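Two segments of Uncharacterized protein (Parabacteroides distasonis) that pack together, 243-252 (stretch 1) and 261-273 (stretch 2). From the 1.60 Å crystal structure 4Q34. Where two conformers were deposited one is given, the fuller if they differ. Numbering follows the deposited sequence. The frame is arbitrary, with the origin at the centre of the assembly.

Stretch 1 243-252: VIYYGDNLPE
Stretch 2 261-273: EWTRRLRLMKIWA

Stretch 1 enters as a β-strand, 243-246, with phi/psi of V243 -124/143, I244 -130/130, Y245 -116/135 and Y246 -124/142, then turns through G247 (-85/-149), D248 (-112/-177) and N249 (55/37) into the extended L250-P251 segment (-77/119 and -74/155). In the turn, N249 N donates to D248 OD1 at 2.8 Å. Stretch 2 is helical throughout, its i to i+4 backbone bonds running from R265 N to E261 O (3.0 Å) through A273 N to M269 O (2.8 Å). The strand and helix axes run nearly antiparallel, at 155°, and approach to 9.7 Å. The register follows from the CA pairs: L250 CA to T263 CA 5.2 Å, Y246 CA to L266 CA 6.8 Å, I244 CA to M269 CA 7.9 Å. The backbones are thus closest at the loop, and together the stretches bury 515 Å². I244, Y246, W262, L266, M269 and W272 are buried in the assembly and meet through carbon-rich side chains, while L250, P251 and T263, at the loop end, are partly exposed.

E261 points away. W262 (chi1 m, chi2 113°) points toward stretch 1; its CB lies 3.5 Å from L250 CD2, and its CE3 is 4.2 Å from Y246 CE1, at the edge of the tyrosine ring. T263 (chi1 m) supplies the sole hydrogen bond between the stretches: OG1 donates to P251 O at 2.8 Å. A short hydroxyl side chain suits this close approach, since OG1 also sits 3.4 Å from P251 CD and 3.6 Å from L250 CB. P251 N, 3.3 Å from T263 OG1, has no hydrogen to share.

R264 makes no contact. R265 (m, t, t, t-like chi4 of 169°) starts toward the strand, with CB 3.5 Å from Y246 OH, but its end leads away and its guanidinium bonds elsewhere in the structure. L266 (t, p) points sideways yet reaches both parts of stretch 1: CD2 is 3.6 Å from L250 CD1 (L250 is m, t), while CD1 is 3.7 Å from Y246 CD2. Its CA lies over one face of the Y246 ring.

Y246 (chi1 m, chi2 -88°) has the largest area covered by the partner, 106 Å². Selenomethionine M269 (m, m, m) meets this ring at its edge, CG being 3.8 Å from Y246 CE2 and 3.4 Å from Y246 OH; the hydroxyl is hydrogen-bonded elsewhere. M269 CE bends to I244 CD1 at 3.6 Å, its flexible chain bridging two strand residues. W272 (chi1 t, chi2 69°) closes the contact with CZ3 3.8 Å from I244 CD1, which lies at the indole edge. I244 (m, t) and Y246 both point toward the helix; the intervening Y245 points away, consistent with the alternation of a β-strand.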

# COMPACT_ATOMS: atom_id res chain seq x y z
N VAL A 243 -24.85 -5.69 10.14
CA VAL A 243 -24.95 -7.05 9.58
C VAL A 243 -23.60 -7.76 9.76
O VAL A 243 -22.55 -7.17 9.63
CB VAL A 243 -25.48 -7.06 8.10
CG1 VAL A 243 -24.48 -6.41 7.14
CG2 VAL A 243 -25.75 -8.49 7.62
N ILE A 244 -23.66 -9.05 10.05
CA ILE A 244 -22.50 -9.89 10.30
C ILE A 244 -22.64 -11.13 9.43
O ILE A 244 -23.71 -11.74 9.45
CB ILE A 244 -22.43 -10.25 11.78
CG1 ILE A 244 -22.10 -9.00 12.60
CG2 ILE A 244 -21.35 -11.30 12.04
CD1 ILE A 244 -22.49 -9.13 14.05
N TYR A 245 -21.58 -11.48 8.67
CA TYR A 245 -21.58 -12.66 7.80
C TYR A 245 -20.54 -13.68 8.24
O TYR A 245 -19.40 -13.32 8.55
CB TYR A 245 -21.30 -12.29 6.33
CG TYR A 245 -22.26 -11.31 5.72
CD1 TYR A 245 -23.47 -11.72 5.20
CD2 TYR A 245 -21.94 -9.96 5.66
CE1 TYR A 245 -24.38 -10.81 4.65
CE2 TYR A 245 -22.81 -9.05 5.07
CZ TYR A 245 -24.04 -9.48 4.59
OH TYR A 245 -24.89 -8.55 4.01
N TYR A 246 -20.92 -14.96 8.28
CA TYR A 246 -19.99 -16.06 8.46
C TYR A 246 -20.13 -17.05 7.33
O TYR A 246 -21.25 -17.37 6.88
CB TYR A 246 -20.18 -16.80 9.83
CG TYR A 246 -19.63 -16.02 11.00
CD1 TYR A 246 -18.31 -16.15 11.38
CD2 TYR A 246 -20.42 -15.13 11.69
CE1 TYR A 246 -17.79 -15.38 12.42
CE2 TYR A 246 -19.90 -14.35 12.73
CZ TYR A 246 -18.60 -14.48 13.08
OH TYR A 246 -18.10 -13.71 14.11
N GLY A 247 -19.00 -17.59 6.90
CA GLY A 247 -18.98 -18.61 5.86
C GLY A 247 -19.20 -20.04 6.35
O GLY A 247 -19.87 -20.29 7.36
N ASP A 248 -18.57 -20.96 5.62
CA ASP A 248 -18.90 -22.40 5.71
C ASP A 248 -17.75 -23.17 6.33
O ASP A 248 -16.74 -22.60 6.73
CB ASP A 248 -19.17 -22.88 4.28
CG ASP A 248 -20.12 -24.05 4.21
OD1 ASP A 248 -20.40 -24.67 5.25
OD2 ASP A 248 -20.57 -24.33 3.07
N ASN A 249 -17.89 -24.50 6.41
CA ASN A 249 -16.88 -25.36 7.05
C ASN A 249 -16.55 -24.94 8.48
O ASN A 249 -15.45 -25.13 8.96
CB ASN A 249 -15.63 -25.49 6.17
CG ASN A 249 -15.96 -26.05 4.81
OD1 ASN A 249 -15.90 -25.35 3.77
ND2 ASN A 249 -16.42 -27.28 4.80
N LEU A 250 -17.57 -24.48 9.19
CA LEU A 250 -17.47 -24.28 10.62
C LEU A 250 -17.56 -25.66 11.26
O LEU A 250 -18.57 -26.29 11.13
CB LEU A 250 -18.62 -23.38 11.08
CG LEU A 250 -18.61 -21.96 10.48
CD1 LEU A 250 -19.84 -21.21 10.99
CD2 LEU A 250 -17.36 -21.19 10.80
N PRO A 251 -16.52 -26.09 11.98
CA PRO A 251 -16.59 -27.47 12.47
C PRO A 251 -17.57 -27.64 13.66
O PRO A 251 -17.81 -26.71 14.41
CB PRO A 251 -15.14 -27.75 12.88
CG PRO A 251 -14.57 -26.40 13.18
CD PRO A 251 -15.22 -25.48 12.22
N GLU A 252 -18.09 -28.85 13.86
CA GLU A 252 -19.07 -29.11 14.92
C GLU A 252 -18.40 -29.43 16.26
O GLU A 252 -19.01 -29.27 17.32
CB GLU A 252 -19.97 -30.27 14.53
CG GLU A 252 -20.89 -29.95 13.36
CD GLU A 252 -21.66 -31.17 12.91
OE1 GLU A 252 -22.57 -31.60 13.66
OE2 GLU A 252 -21.33 -31.71 11.82
N GLU A 261 -12.90 -21.91 16.75
CA GLU A 261 -13.13 -20.57 17.23
C GLU A 261 -14.16 -19.85 16.38
O GLU A 261 -14.91 -19.06 16.92
CB GLU A 261 -11.84 -19.77 17.26
CG GLU A 261 -10.95 -20.22 18.40
CD GLU A 261 -9.79 -19.28 18.68
OE1 GLU A 261 -9.54 -18.33 17.90
OE2 GLU A 261 -9.12 -19.51 19.72
N TRP A 262 -14.19 -20.13 15.07
CA TRP A 262 -15.17 -19.49 14.19
C TRP A 262 -16.58 -20.00 14.47
O TRP A 262 -17.54 -19.26 14.46
CB TRP A 262 -14.80 -19.63 12.70
CG TRP A 262 -13.46 -19.08 12.40
CD1 TRP A 262 -12.35 -19.78 12.00
CD2 TRP A 262 -13.07 -17.70 12.49
NE1 TRP A 262 -11.29 -18.91 11.84
CE2 TRP A 262 -11.71 -17.63 12.12
CE3 TRP A 262 -13.75 -16.52 12.84
CZ2 TRP A 262 -10.99 -16.43 12.14
CZ3 TRP A 262 -13.02 -15.29 12.81
CH2 TRP A 262 -11.67 -15.27 12.46
N THR A 263 -16.73 -21.29 14.73
CA THR A 263 -18.01 -21.79 15.19
C THR A 263 -18.52 -21.11 16.44
O THR A 263 -19.70 -20.79 16.53
CB THR A 263 -17.89 -23.30 15.50
OG1 THR A 263 -17.30 -23.93 14.35
CG2 THR A 263 -19.22 -23.91 15.78
N ARG A 264 -17.64 -20.95 17.42
CA ARG A 264 -17.98 -20.25 18.68
C ARG A 264 -18.39 -18.81 18.41
O ARG A 264 -19.31 -18.29 19.06
CB ARG A 264 -16.81 -20.21 19.67
CG ARG A 264 -16.08 -21.52 19.90
CD ARG A 264 -15.00 -21.33 20.96
NE ARG A 264 -15.48 -21.82 22.24
CZ ARG A 264 -15.19 -23.01 22.75
NH1 ARG A 264 -14.36 -23.85 22.13
NH2 ARG A 264 -15.71 -23.35 23.91
N ARG A 265 -17.71 -18.18 17.44
CA ARG A 265 -17.99 -16.77 17.10
C ARG A 265 -19.36 -16.60 16.46
O ARG A 265 -20.09 -15.67 16.81
CB ARG A 265 -16.87 -16.20 16.23
CG ARG A 265 -15.70 -15.88 17.14
CD ARG A 265 -14.43 -15.67 16.34
NE ARG A 265 -13.41 -15.19 17.25
CZ ARG A 265 -12.14 -15.09 16.95
NH1 ARG A 265 -11.69 -15.49 15.77
NH2 ARG A 265 -11.32 -14.61 17.87
N LEU A 266 -19.75 -17.52 15.57
CA LEU A 266 -21.08 -17.49 15.00
C LEU A 266 -22.12 -17.54 16.11
O LEU A 266 -23.01 -16.69 16.16
CB LEU A 266 -21.29 -18.63 13.99
CG LEU A 266 -22.70 -18.73 13.41
CD1 LEU A 266 -23.15 -17.43 12.80
CD2 LEU A 266 -22.82 -19.89 12.41
N ARG A 267 -21.96 -18.49 17.03
CA ARG A 267 -22.88 -18.69 18.15
C ARG A 267 -22.96 -17.41 18.98
O ARG A 267 -24.03 -16.95 19.34
CB ARG A 267 -22.39 -19.88 19.00
CG ARG A 267 -23.26 -20.26 20.19
CD ARG A 267 -22.51 -21.20 21.15
NE ARG A 267 -21.59 -22.09 20.46
CZ ARG A 267 -20.59 -22.74 21.04
NH1 ARG A 267 -20.36 -22.58 22.33
NH2 ARG A 267 -19.81 -23.53 20.33
N LEU A 268 -21.82 -16.84 19.26
CA LEU A 268 -21.73 -15.65 20.11
C LEU A 268 -22.37 -14.45 19.47
O LEU A 268 -23.06 -13.70 20.14
CB LEU A 268 -20.30 -15.34 20.42
CG LEU A 268 -20.06 -14.14 21.31
CD1 LEU A 268 -20.83 -14.24 22.60
CD2 LEU A 268 -18.57 -13.99 21.53
N MSE A 269 -22.14 -14.25 18.18
CA MSE A 269 -22.71 -13.08 17.50
C MSE A 269 -24.23 -13.16 17.42
O MSE A 269 -24.93 -12.13 17.50
CB MSE A 269 -22.11 -12.84 16.14
CG MSE A 269 -20.63 -12.65 16.08
SE MSE A 269 -19.96 -11.54 17.53
CE MSE A 269 -20.25 -9.79 16.76
N LYS A 270 -24.79 -14.38 17.29
CA LYS A 270 -26.23 -14.51 17.34
C LYS A 270 -26.80 -14.11 18.70
O LYS A 270 -27.86 -13.50 18.78
CB LYS A 270 -26.68 -15.93 16.96
CG LYS A 270 -26.40 -16.19 15.48
CD LYS A 270 -27.19 -17.34 14.92
CE LYS A 270 -26.51 -18.63 15.21
NZ LYS A 270 -27.26 -19.73 14.54
N ILE A 271 -26.07 -14.42 19.78
CA ILE A 271 -26.49 -14.04 21.12
C ILE A 271 -26.41 -12.52 21.28
O ILE A 271 -27.37 -11.89 21.73
CB ILE A 271 -25.64 -14.73 22.19
CG1 ILE A 271 -25.95 -16.24 22.15
CG2 ILE A 271 -25.91 -14.12 23.56
CD1 ILE A 271 -24.95 -17.10 22.94
N TRP A 272 -25.29 -11.96 20.84
CA TRP A 272 -25.06 -10.50 20.84
C TRP A 272 -26.15 -9.74 20.07
O TRP A 272 -26.72 -8.78 20.60
CB TRP A 272 -23.70 -10.22 20.21
CG TRP A 272 -23.17 -8.81 20.33
CD1 TRP A 272 -22.77 -8.19 21.47
CD2 TRP A 272 -22.89 -7.91 19.26
NE1 TRP A 272 -22.27 -6.93 21.18
CE2 TRP A 272 -22.34 -6.74 19.83
CE3 TRP A 272 -23.05 -7.96 17.87
CZ2 TRP A 272 -21.97 -5.66 19.08
CZ3 TRP A 272 -22.70 -6.86 17.12
CH2 TRP A 272 -22.15 -5.73 17.72
N ALA A 273 -26.48 -10.24 18.88
CA ALA A 273 -27.52 -9.62 18.05
C ALA A 273 -28.87 -9.65 18.78
O ALA A 273 -29.59 -8.67 18.81
CB ALA A 273 -27.65 -10.33 16.70